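Local coordinates for protein 1-acyl-sn-glycerol-3-phosphate acyltransferase (Thermotoga maritima, PDB 5KYM) that transfers an acyl chain to lysophosphatidic acid, making phosphatidic acid for membrane phospholipids, from an active site held at the bilayer by an N-terminal two-helix motif, at residues Y20-Y24 against E48-F52; G25-L29 against W116-Y120; G53-F57 against P91-F96. One frame throughout, in Å; residues are numbered along the deposited sequence.

Contact 1: Y20-Y24 against E48-F52; sequences YIVFY and EIEKF. With DD9 (nonane), chain F; HGX (1-heptadecanoyl-2-tridecanoyl-3-glycerol-phosphonyl choline), chain D.
The carboxylate of Glu48 is gripped at both oxygens: Tyr24 OH donates to Glu48 OE1 at 2.6 Å, and Lys51 NZ, one helical turn on, forms a salt bridge with Glu48 OE2 at 2.7 Å. The lysine uses the syn lone pair of OE2, whereas the tyrosine hydroxyl comes from above the carboxylate plane, the ring standing almost perpendicular to that plane (86°). With CG of Tyr24 trans to its backbone N (chi1 178°), the phenol reaches across to the second helix. A lysine so near probably keeps the buried glutamate ionised.

One turn away, the rings of Tyr20 and Phe52 have planes 28° apart but are slid so far that they barely overlap, with Tyr20 CD1 3.7 Å from Phe52 CD1. Ile21 adds its CD1 at 3.5 Å from Phe52 CZ. Nonane lies between the two helices, over one face of the Phe52 ring, its C1 end 3.6 Å from Tyr24 CD2; lipid HGX of chain D lies at the edge of the Tyr20 ring.

Helices 2-34 and 38-59 form the N-terminal two-helix motif and run roughly antiparallel here, the axes of segments 20-24 and 48-52 coming within 12.3 Å. Beyond, Trp59 meets the Tyr20 ring edge-to-face, and Ile49 turns to the loop residues Thr99 and Leu121.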
# COMPACT_ATOMS: atom_id res chain seq x y z
N TYR A 20 -9.28 12.62 -11.38
CA TYR A 20 -10.05 11.63 -10.67
C TYR A 20 -9.90 11.87 -9.16
O TYR A 20 -10.94 12.01 -8.43
CB TYR A 20 -9.66 10.22 -11.10
CG TYR A 20 -10.51 9.09 -10.54
CD1 TYR A 20 -10.28 8.61 -9.26
CD2 TYR A 20 -11.45 8.44 -11.30
CE1 TYR A 20 -11.02 7.56 -8.75
CE2 TYR A 20 -12.18 7.37 -10.79
CZ TYR A 20 -11.99 6.93 -9.50
OH TYR A 20 -12.68 5.88 -8.86
N ILE A 21 -8.65 11.98 -8.68
CA ILE A 21 -8.43 12.17 -7.23
C ILE A 21 -9.03 13.49 -6.73
O ILE A 21 -9.63 13.50 -5.71
CB ILE A 21 -6.98 12.04 -6.79
CG1 ILE A 21 -6.48 10.63 -7.02
CG2 ILE A 21 -6.86 12.25 -5.29
CD1 ILE A 21 -4.96 10.48 -6.85
N VAL A 22 -8.90 14.57 -7.48
CA VAL A 22 -9.29 15.89 -6.98
C VAL A 22 -10.79 16.12 -7.14
O VAL A 22 -11.49 16.31 -6.16
CB VAL A 22 -8.40 16.99 -7.63
CG1 VAL A 22 -9.02 18.36 -7.55
CG2 VAL A 22 -6.98 16.97 -7.01
N PHE A 23 -11.30 16.05 -8.36
CA PHE A 23 -12.70 16.41 -8.60
C PHE A 23 -13.66 15.28 -8.27
O PHE A 23 -14.62 15.48 -7.54
CB PHE A 23 -12.92 16.93 -10.04
CG PHE A 23 -12.10 18.15 -10.36
CD1 PHE A 23 -10.79 18.02 -10.81
CD2 PHE A 23 -12.62 19.41 -10.21
CE1 PHE A 23 -9.99 19.12 -11.07
CE2 PHE A 23 -11.84 20.53 -10.48
CZ PHE A 23 -10.52 20.39 -10.91
N TYR A 24 -13.44 14.08 -8.77
CA TYR A 24 -14.32 12.97 -8.39
C TYR A 24 -14.11 12.68 -6.90
O TYR A 24 -15.06 12.48 -6.17
CB TYR A 24 -14.08 11.72 -9.28
CG TYR A 24 -14.96 10.57 -8.86
CD1 TYR A 24 -16.36 10.67 -8.84
CD2 TYR A 24 -14.41 9.38 -8.40
CE1 TYR A 24 -17.14 9.63 -8.40
CE2 TYR A 24 -15.21 8.34 -7.99
CZ TYR A 24 -16.56 8.48 -7.97
OH TYR A 24 -17.31 7.42 -7.50
N GLU A 48 -14.80 3.40 -2.64
CA GLU A 48 -14.30 4.28 -3.72
C GLU A 48 -12.79 4.34 -3.86
O GLU A 48 -12.29 4.52 -4.97
CB GLU A 48 -14.85 5.71 -3.58
CG GLU A 48 -16.31 5.92 -3.93
CD GLU A 48 -16.62 5.36 -5.29
OE1 GLU A 48 -15.88 5.68 -6.28
OE2 GLU A 48 -17.57 4.51 -5.32
N ILE A 49 -12.12 4.28 -2.71
CA ILE A 49 -10.67 4.22 -2.58
C ILE A 49 -10.17 2.94 -3.16
O ILE A 49 -9.22 2.94 -3.92
CB ILE A 49 -10.22 4.30 -1.08
CG1 ILE A 49 -10.51 5.72 -0.55
CG2 ILE A 49 -8.74 3.91 -0.85
CD1 ILE A 49 -10.46 5.85 0.96
N GLU A 50 -10.76 1.83 -2.74
CA GLU A 50 -10.42 0.53 -3.25
C GLU A 50 -10.57 0.57 -4.81
O GLU A 50 -9.68 0.15 -5.55
CB GLU A 50 -11.27 -0.51 -2.55
CG GLU A 50 -11.27 -1.89 -3.21
CD GLU A 50 -12.12 -2.91 -2.51
OE1 GLU A 50 -13.19 -2.55 -2.02
OE2 GLU A 50 -11.76 -4.11 -2.46
N LYS A 51 -11.68 1.14 -5.30
CA LYS A 51 -11.91 1.21 -6.73
C LYS A 51 -10.82 2.02 -7.39
O LYS A 51 -10.40 1.72 -8.47
CB LYS A 51 -13.27 1.79 -7.05
CG LYS A 51 -14.39 0.90 -6.52
CD LYS A 51 -15.72 1.64 -6.25
CE LYS A 51 -16.51 1.81 -7.52
NZ LYS A 51 -17.19 3.10 -7.63
N PHE A 52 -10.34 3.06 -6.74
CA PHE A 52 -9.22 3.85 -7.27
C PHE A 52 -7.96 3.00 -7.40
O PHE A 52 -7.31 2.97 -8.46
CB PHE A 52 -8.98 5.10 -6.43
CG PHE A 52 -7.69 5.77 -6.73
CD1 PHE A 52 -7.54 6.54 -7.89
CD2 PHE A 52 -6.57 5.62 -5.88
CE1 PHE A 52 -6.29 7.12 -8.17
CE2 PHE A 52 -5.36 6.23 -6.17
CZ PHE A 52 -5.22 6.97 -7.30
C1 DD9 F . -12.53 8.48 -5.44
C2 DD9 F . -11.53 8.74 -4.33
C3 DD9 F . -10.17 8.26 -4.78
C4 DD9 F . -9.13 8.59 -3.71
C5 DD9 F . -7.85 7.80 -3.97
C6 DD9 F . -6.92 7.99 -2.78
C7 DD9 F . -5.44 7.67 -3.01
C8 DD9 F . -4.72 7.82 -1.66
C9 DD9 F . -3.22 8.07 -1.83
O11 HGX D . -12.21 4.22 -15.21
C11 HGX D . -12.92 5.21 -15.01
C12 HGX D . -12.31 6.56 -14.70
C13 HGX D . -13.11 7.74 -15.25
C14 HGX D . -12.41 9.08 -14.95
C15 HGX D . -12.66 10.12 -16.04
C16 HGX D . -11.90 11.46 -15.89
C17 HGX D . -11.74 12.16 -17.24
C18 HGX D . -11.40 13.65 -17.18
O3 HGX D . -14.38 5.12 -15.04
C3 HGX D . -15.14 4.04 -14.48
C2 HGX D . -16.12 3.41 -15.51
C1 HGX D . -16.00 1.86 -15.64
O3P HGX D . -14.71 1.27 -15.32
O2 HGX D . -16.00 4.08 -16.79
C31 HGX D . -17.00 5.14 -17.06
O31 HGX D . -18.07 4.75 -17.48
C32 HGX D . -16.77 6.64 -16.81
C33 HGX D . -16.28 7.46 -18.01
C34 HGX D . -16.33 8.98 -17.75
C35 HGX D . -15.43 9.79 -18.70
C36 HGX D . -16.01 11.12 -19.20
C37 HGX D . -15.06 12.00 -20.06
C38 HGX D . -15.80 13.15 -20.80
C39 HGX D . -14.92 14.29 -21.38
C40 HGX D . -15.67 15.33 -22.24
O1 HGX D . -15.52 -1.11 -14.90
P1 HGX D . -14.51 -0.09 -14.44
O4 HGX D . -14.52 0.28 -12.98
O5 HGX D . -12.99 -0.62 -14.76
C4 HGX D . -12.64 -1.95 -15.20
C5 HGX D . -12.51 -2.91 -14.02

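Contact 2: G25-L29 against W116-Y120; sequences GGFVL and WYIRY. With DD9 (nonane), chain F; HGX (1-heptadecanoyl-2-tridecanoyl-3-glycerol-phosphonyl choline), chain C.
The nonane pocket, where the first helix of the N-terminal two-helix motif meets the acyltransferase domain, is lined in part by Tyr117 on helix 114-120 and by Gly25 and Val28 on helix 2-34. Tyr117 OH donates to Gly25 O at 2.7 Å, in the carbonyl plane and on a lone pair, at a C=O...donor angle of 116°. The same carbonyl accepts the helical N-H of Leu29, so it serves the helix and the neighbouring domain together. Pinned at its hydroxyl, the Tyr117 ring lays one face on the alkane, with nonane C4 over its centre, while nonane C2 lies 3.3 Å from Tyr117 OH.

The paired glycines Gly25 and Gly26 let the aromatic side chains come up to the backbone of helix 2-34. With no side chain on Gly25, the ring of Tyr117 comes up to its backbone, and Trp116 CZ3 lies 3.7 Å from Gly26 CA. This close approach of side chain to backbone occurs although the axes of segments 25-29 and 116-120 come no nearer than 11.7 Å and are inclined at 39°; large rings span the distance between them.

Toward the later turn, Leu29 reaches between the three aromatic residues. With CG trans to the carbonyl carbon (chi1 -63°) Leu29 points between the rings, and its fork at CG gives each methyl a different neighbour: Leu29 CD1 lies 3.8 Å from Trp116 CB, and Leu29 CD2 lies 3.7 Å from Tyr120 CD2. Leu29 CG itself faces the hydroxyl end of Tyr117. Val28 crosses Tyr117 at about a right angle, its CB 3.4 Å from Tyr117 OH, and also touches Tyr44 and Glu48 of helix 38-59. Phe27 points away from helix 114-120, and lipid HGX of chain C packs against one face of its ring.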
# COMPACT_ATOMS: atom_id res chain seq x y z
N GLY A 25 -12.88 12.71 -6.42
CA GLY A 25 -12.64 12.42 -4.99
C GLY A 25 -13.17 13.49 -4.06
O GLY A 25 -13.52 13.20 -2.90
N GLY A 26 -13.23 14.73 -4.54
CA GLY A 26 -13.85 15.78 -3.78
C GLY A 26 -15.32 15.46 -3.67
O GLY A 26 -15.91 15.43 -2.59
N PHE A 27 -15.89 15.12 -4.80
CA PHE A 27 -17.27 14.78 -4.88
C PHE A 27 -17.59 13.64 -3.95
O PHE A 27 -18.66 13.61 -3.35
CB PHE A 27 -17.64 14.49 -6.35
CG PHE A 27 -19.00 14.02 -6.53
CD1 PHE A 27 -20.05 14.88 -6.46
CD2 PHE A 27 -19.26 12.65 -6.70
CE1 PHE A 27 -21.34 14.40 -6.57
CE2 PHE A 27 -20.55 12.17 -6.82
CZ PHE A 27 -21.58 13.04 -6.76
N VAL A 28 -16.68 12.69 -3.81
CA VAL A 28 -16.99 11.48 -3.02
C VAL A 28 -17.12 11.85 -1.55
O VAL A 28 -18.12 11.48 -0.89
CB VAL A 28 -15.95 10.36 -3.25
CG1 VAL A 28 -16.00 9.29 -2.17
CG2 VAL A 28 -16.18 9.73 -4.61
N LEU A 29 -16.13 12.59 -1.03
CA LEU A 29 -16.17 13.01 0.36
C LEU A 29 -17.37 13.93 0.55
O LEU A 29 -18.07 13.81 1.58
CB LEU A 29 -14.91 13.77 0.71
CG LEU A 29 -13.63 12.97 0.61
CD1 LEU A 29 -12.49 13.92 0.75
CD2 LEU A 29 -13.54 11.88 1.69
N TRP A 116 -6.35 14.73 1.53
CA TRP A 116 -7.68 14.41 2.05
C TRP A 116 -7.79 12.92 2.17
O TRP A 116 -8.31 12.40 3.13
CB TRP A 116 -8.86 14.83 1.16
CG TRP A 116 -8.83 16.16 0.60
CD1 TRP A 116 -8.34 17.26 1.18
CD2 TRP A 116 -9.35 16.55 -0.67
NE1 TRP A 116 -8.51 18.33 0.36
CE2 TRP A 116 -9.13 17.93 -0.79
CE3 TRP A 116 -9.98 15.86 -1.72
CZ2 TRP A 116 -9.52 18.67 -1.93
CZ3 TRP A 116 -10.38 16.59 -2.88
CH2 TRP A 116 -10.14 17.99 -2.96
N TYR A 117 -7.32 12.20 1.17
CA TYR A 117 -7.45 10.77 1.26
C TYR A 117 -6.45 10.11 2.22
O TYR A 117 -6.83 9.16 2.94
CB TYR A 117 -7.57 10.17 -0.14
CG TYR A 117 -8.98 10.33 -0.65
CD1 TYR A 117 -9.98 9.45 -0.27
CD2 TYR A 117 -9.31 11.36 -1.46
CE1 TYR A 117 -11.27 9.58 -0.70
CE2 TYR A 117 -10.58 11.50 -1.94
CZ TYR A 117 -11.56 10.62 -1.54
OH TYR A 117 -12.84 10.78 -2.05
N ILE A 118 -5.24 10.65 2.34
CA ILE A 118 -4.30 10.16 3.36
C ILE A 118 -4.87 10.32 4.75
O ILE A 118 -4.75 9.43 5.57
CB ILE A 118 -2.94 10.87 3.34
CG1 ILE A 118 -2.20 10.57 2.03
CG2 ILE A 118 -2.10 10.44 4.54
CD1 ILE A 118 -0.84 11.19 1.84
N ARG A 119 -5.44 11.49 5.01
CA ARG A 119 -6.13 11.76 6.26
C ARG A 119 -7.32 10.84 6.44
O ARG A 119 -7.44 10.27 7.50
CB ARG A 119 -6.60 13.20 6.33
CG ARG A 119 -5.50 14.18 6.72
CD ARG A 119 -6.06 15.49 7.35
NE ARG A 119 -6.54 16.40 6.29
CZ ARG A 119 -5.74 17.06 5.44
NH1 ARG A 119 -4.39 16.99 5.52
NH2 ARG A 119 -6.30 17.81 4.48
N TYR A 120 -8.16 10.65 5.42
CA TYR A 120 -9.33 9.78 5.60
C TYR A 120 -8.92 8.37 6.00
O TYR A 120 -9.55 7.78 6.88
CB TYR A 120 -10.21 9.70 4.35
CG TYR A 120 -11.60 9.16 4.63
CD1 TYR A 120 -11.83 7.83 4.72
CD2 TYR A 120 -12.70 10.02 4.76
CE1 TYR A 120 -13.10 7.31 4.98
CE2 TYR A 120 -13.97 9.54 5.00
CZ TYR A 120 -14.17 8.17 5.13
OH TYR A 120 -15.42 7.60 5.40
C1 DD9 F . -12.53 8.48 -5.44
C2 DD9 F . -11.53 8.74 -4.33
C3 DD9 F . -10.17 8.26 -4.78
C4 DD9 F . -9.13 8.59 -3.71
C5 DD9 F . -7.85 7.80 -3.97
C6 DD9 F . -6.92 7.99 -2.78
C7 DD9 F . -5.44 7.67 -3.01
C8 DD9 F . -4.72 7.82 -1.66
C9 DD9 F . -3.22 8.07 -1.83
O11 HGX C . -26.67 10.61 -8.43
C11 HGX C . -25.63 11.24 -8.31
C12 HGX C . -25.57 12.65 -8.90
C13 HGX C . -24.20 13.33 -8.86
C14 HGX C . -24.03 14.46 -9.89
C15 HGX C . -23.27 15.64 -9.28
C16 HGX C . -22.92 16.80 -10.23
C17 HGX C . -21.97 17.84 -9.62
C18 HGX C . -22.17 18.06 -8.11
O3 HGX C . -24.52 10.61 -7.62
C3 HGX C . -24.50 9.21 -7.26
C2 HGX C . -24.01 8.33 -8.40
C1 HGX C . -24.31 6.84 -8.10
O3P HGX C . -23.48 6.35 -7.03
O2 HGX C . -22.60 8.58 -8.56
C31 HGX C . -22.03 8.39 -9.90
O31 HGX C . -22.53 7.55 -10.65
C32 HGX C . -20.80 9.19 -10.33
C33 HGX C . -21.12 10.65 -10.64
C34 HGX C . -19.92 11.39 -11.26
C35 HGX C . -19.82 12.83 -10.73
C36 HGX C . -18.53 13.61 -11.08
C37 HGX C . -18.73 15.12 -10.83
C38 HGX C . -17.47 15.95 -10.53
C39 HGX C . -17.82 17.22 -9.72
C40 HGX C . -16.70 18.25 -9.56
O1 HGX C . -25.14 4.52 -6.52
P1 HGX C . -23.69 4.92 -6.28
O4 HGX C . -23.16 5.02 -4.87
O5 HGX C . -22.74 3.85 -7.06
C4 HGX C . -22.82 2.43 -6.86
C5 HGX C . -22.55 1.70 -8.18

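Contact 3: G53-F57 against P91-F96; sequences GKRAF and PLILGF. With HGX (1-heptadecanoyl-2-tridecanoyl-3-glycerol-phosphonyl choline), chain D; HGX (1-heptadecanoyl-2-tridecanoyl-3-glycerol-phosphonyl choline), chain E.
Backbone packing brings Gly53 and Gly95 together, with Gly53 CA 3.7 Å from Gly95 CA; neither glycine has a side chain, so the backbones meet directly, Gly53 CA also lying close to Pro91 O. The axes of segments 53-57 and 91-96 consequently approach to 7.9 Å, at 124° between their directions.

The polar link is made by Lys54, whose NZ donates to Gly95 O at 2.9 Å, in the carbonyl plane and not far from in line with the C=O (159°). Its chi1 of -73° sets Lys54 CG over one face of the Phe96 ring in a CH-pi contact, 4.0 Å from the centroid; bends at chi2 and chi4 carry the chain on across the ring and bring NZ to the carbonyl.

Here the second helix of the N-terminal motif joins the alpha/beta acyltransferase domain. Among the apolar contacts, Phe57 directs its ring edge at the backbone between Pro91 and Leu92, and Phe57 CZ lies 3.6 Å from Leu92 CB. Phe57, Leu92 and Phe96 continue onto strands 64-67 and 207-211 of the central sheet through Val64, Val207 and Leu209.

On the side turned away from helix 89-96, a hydrogen bond to lipid follows: Arg55 NE donates to phosphate oxygen O4 of HGX chain D at 3.1 Å, and C3 of that lipid lies over the guanidinium face.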
# COMPACT_ATOMS: atom_id res chain seq x y z
N GLY A 53 -7.64 2.30 -6.33
CA GLY A 53 -6.48 1.39 -6.35
C GLY A 53 -6.47 0.55 -7.63
O GLY A 53 -5.50 0.52 -8.37
N LYS A 54 -7.60 -0.06 -7.89
CA LYS A 54 -7.75 -0.95 -9.00
C LYS A 54 -7.71 -0.22 -10.29
O LYS A 54 -6.93 -0.59 -11.17
CB LYS A 54 -9.08 -1.71 -8.90
CG LYS A 54 -9.07 -2.76 -7.81
CD LYS A 54 -9.91 -3.93 -8.13
CE LYS A 54 -10.12 -4.79 -6.97
NZ LYS A 54 -10.86 -4.00 -5.93
N ARG A 55 -8.55 0.79 -10.43
CA ARG A 55 -8.67 1.56 -11.65
C ARG A 55 -7.32 2.10 -12.07
O ARG A 55 -7.01 2.16 -13.26
CB ARG A 55 -9.69 2.68 -11.47
CG ARG A 55 -11.11 2.19 -11.47
CD ARG A 55 -12.20 3.24 -11.43
NE ARG A 55 -13.56 2.65 -11.31
CZ ARG A 55 -14.66 3.34 -10.97
NH1 ARG A 55 -14.61 4.64 -10.70
NH2 ARG A 55 -15.83 2.73 -10.88
N ALA A 56 -6.50 2.51 -11.10
CA ALA A 56 -5.18 3.03 -11.39
C ALA A 56 -4.41 2.16 -12.37
O ALA A 56 -3.75 2.65 -13.33
CB ALA A 56 -4.38 3.10 -10.10
N PHE A 57 -4.44 0.87 -12.11
CA PHE A 57 -3.67 -0.01 -12.93
C PHE A 57 -4.31 -0.12 -14.31
O PHE A 57 -3.58 -0.32 -15.29
CB PHE A 57 -3.40 -1.34 -12.25
CG PHE A 57 -2.49 -1.21 -11.11
CD1 PHE A 57 -2.96 -0.73 -9.92
CD2 PHE A 57 -1.15 -1.43 -11.25
CE1 PHE A 57 -2.10 -0.48 -8.87
CE2 PHE A 57 -0.26 -1.16 -10.20
CZ PHE A 57 -0.76 -0.68 -9.01
N PRO A 91 -1.22 2.40 -4.27
CA PRO A 91 -2.51 2.10 -4.92
C PRO A 91 -2.77 0.59 -5.06
O PRO A 91 -3.92 0.14 -4.92
CB PRO A 91 -2.40 2.78 -6.32
CG PRO A 91 -1.00 3.30 -6.43
CD PRO A 91 -0.43 3.41 -5.01
N LEU A 92 -1.70 -0.16 -5.33
CA LEU A 92 -1.79 -1.60 -5.41
C LEU A 92 -2.30 -2.19 -4.10
O LEU A 92 -3.30 -2.89 -4.14
CB LEU A 92 -0.42 -2.20 -5.74
CG LEU A 92 -0.31 -3.71 -5.83
CD1 LEU A 92 -1.07 -4.13 -7.03
CD2 LEU A 92 1.11 -4.15 -5.93
N ILE A 93 -1.64 -1.95 -2.95
CA ILE A 93 -2.12 -2.53 -1.68
C ILE A 93 -3.60 -2.04 -1.41
O ILE A 93 -4.44 -2.83 -0.95
CB ILE A 93 -1.27 -2.16 -0.44
CG1 ILE A 93 0.24 -2.36 -0.59
CG2 ILE A 93 -1.73 -2.91 0.78
CD1 ILE A 93 0.69 -3.75 -0.82
N LEU A 94 -3.88 -0.75 -1.70
CA LEU A 94 -5.20 -0.15 -1.42
C LEU A 94 -6.30 -0.87 -2.19
O LEU A 94 -7.33 -1.23 -1.63
CB LEU A 94 -5.22 1.34 -1.76
CG LEU A 94 -4.54 2.33 -0.80
CD1 LEU A 94 -4.50 3.79 -1.22
CD2 LEU A 94 -5.24 2.24 0.54
N GLY A 95 -6.04 -1.13 -3.46
CA GLY A 95 -7.03 -1.71 -4.34
C GLY A 95 -7.19 -3.21 -4.26
O GLY A 95 -8.21 -3.74 -4.67
N PHE A 96 -6.21 -3.91 -3.72
CA PHE A 96 -6.21 -5.36 -3.77
C PHE A 96 -5.92 -6.07 -2.48
O PHE A 96 -5.87 -7.29 -2.47
CB PHE A 96 -5.16 -5.79 -4.80
CG PHE A 96 -5.50 -5.40 -6.21
CD1 PHE A 96 -6.32 -6.20 -6.98
CD2 PHE A 96 -5.00 -4.27 -6.76
CE1 PHE A 96 -6.64 -5.87 -8.25
CE2 PHE A 96 -5.31 -3.94 -8.05
CZ PHE A 96 -6.12 -4.75 -8.80
O11 HGX D . -12.21 4.22 -15.21
C11 HGX D . -12.92 5.21 -15.01
C12 HGX D . -12.31 6.56 -14.70
C13 HGX D . -13.11 7.74 -15.25
C14 HGX D . -12.41 9.08 -14.95
C15 HGX D . -12.66 10.12 -16.04
C16 HGX D . -11.90 11.46 -15.89
C17 HGX D . -11.74 12.16 -17.24
C18 HGX D . -11.40 13.65 -17.18
O3 HGX D . -14.38 5.12 -15.04
C3 HGX D . -15.14 4.04 -14.48
C2 HGX D . -16.12 3.41 -15.51
C1 HGX D . -16.00 1.86 -15.64
O3P HGX D . -14.71 1.27 -15.32
O2 HGX D . -16.00 4.08 -16.79
C31 HGX D . -17.00 5.14 -17.06
O31 HGX D . -18.07 4.75 -17.48
C32 HGX D . -16.77 6.64 -16.81
C33 HGX D . -16.28 7.46 -18.01
C34 HGX D . -16.33 8.98 -17.75
C35 HGX D . -15.43 9.79 -18.70
C36 HGX D . -16.01 11.12 -19.20
C37 HGX D . -15.06 12.00 -20.06
C38 HGX D . -15.80 13.15 -20.80
C39 HGX D . -14.92 14.29 -21.38
C40 HGX D . -15.67 15.33 -22.24
O1 HGX D . -15.52 -1.11 -14.90
P1 HGX D . -14.51 -0.09 -14.44
O4 HGX D . -14.52 0.28 -12.98
O5 HGX D . -12.99 -0.62 -14.76
C4 HGX D . -12.64 -1.95 -15.20
C5 HGX D . -12.51 -2.91 -14.02
O11 HGX E . -16.16 7.10 -13.08
C11 HGX E . -16.93 7.70 -12.35
C12 HGX E . -16.83 9.21 -12.28
C13 HGX E . -15.59 9.88 -12.88
C14 HGX E . -15.86 11.39 -12.83
C15 HGX E . -14.86 12.31 -13.54
C16 HGX E . -15.41 13.76 -13.61
C17 HGX E . -14.33 14.79 -13.96
C18 HGX E . -14.74 16.28 -13.95
O3 HGX E . -17.96 6.99 -11.56
C3 HGX E . -18.02 5.56 -11.37
C2 HGX E . -19.36 4.94 -11.81
C1 HGX E . -19.36 3.49 -11.28
O3P HGX E . -20.61 2.82 -11.42
O2 HGX E . -19.52 4.97 -13.26
C31 HGX E . -20.74 5.55 -13.89
O31 HGX E . -21.85 5.33 -13.42
C32 HGX E . -20.69 6.40 -15.16
C33 HGX E . -20.87 7.90 -14.86
C34 HGX E . -20.39 8.85 -15.97
C35 HGX E . -19.61 10.06 -15.45
C36 HGX E . -19.60 11.22 -16.46
C37 HGX E . -18.68 12.40 -16.09
C38 HGX E . -18.74 13.55 -17.12
C39 HGX E . -17.58 14.55 -17.07
C40 HGX E . -17.59 15.59 -18.20
O1 HGX E . -20.23 0.72 -10.06
P1 HGX E . -20.70 1.19 -11.42
O4 HGX E . -20.02 0.72 -12.68
O5 HGX E . -22.28 0.79 -11.55
C4 HGX E . -22.73 -0.57 -11.44
C5 HGX E . -24.00 -0.82 -12.26

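Overall arrangement
Contacts 1 and 2 are neighbours, their centres about 8 Å apart on consecutive turns of helix 2-34, and both touch the same nonane. The centre of contact 3, farther along helix 38-59, is about 11 Å from that of contact 1 and about 16 Å from that of contact 2. Along the chain, contact 1 closes before contact 3 opens, while contact 2 spans a longer loop in which contact 3 is nested. Contact 1 joins the two N-terminal helices to each other; contacts 2 and 3 join each of them to the acyltransferase domain, through helices 114-120 and 89-96. Lipids lie along the helices, consistent with a motif that seats the domain on the membrane.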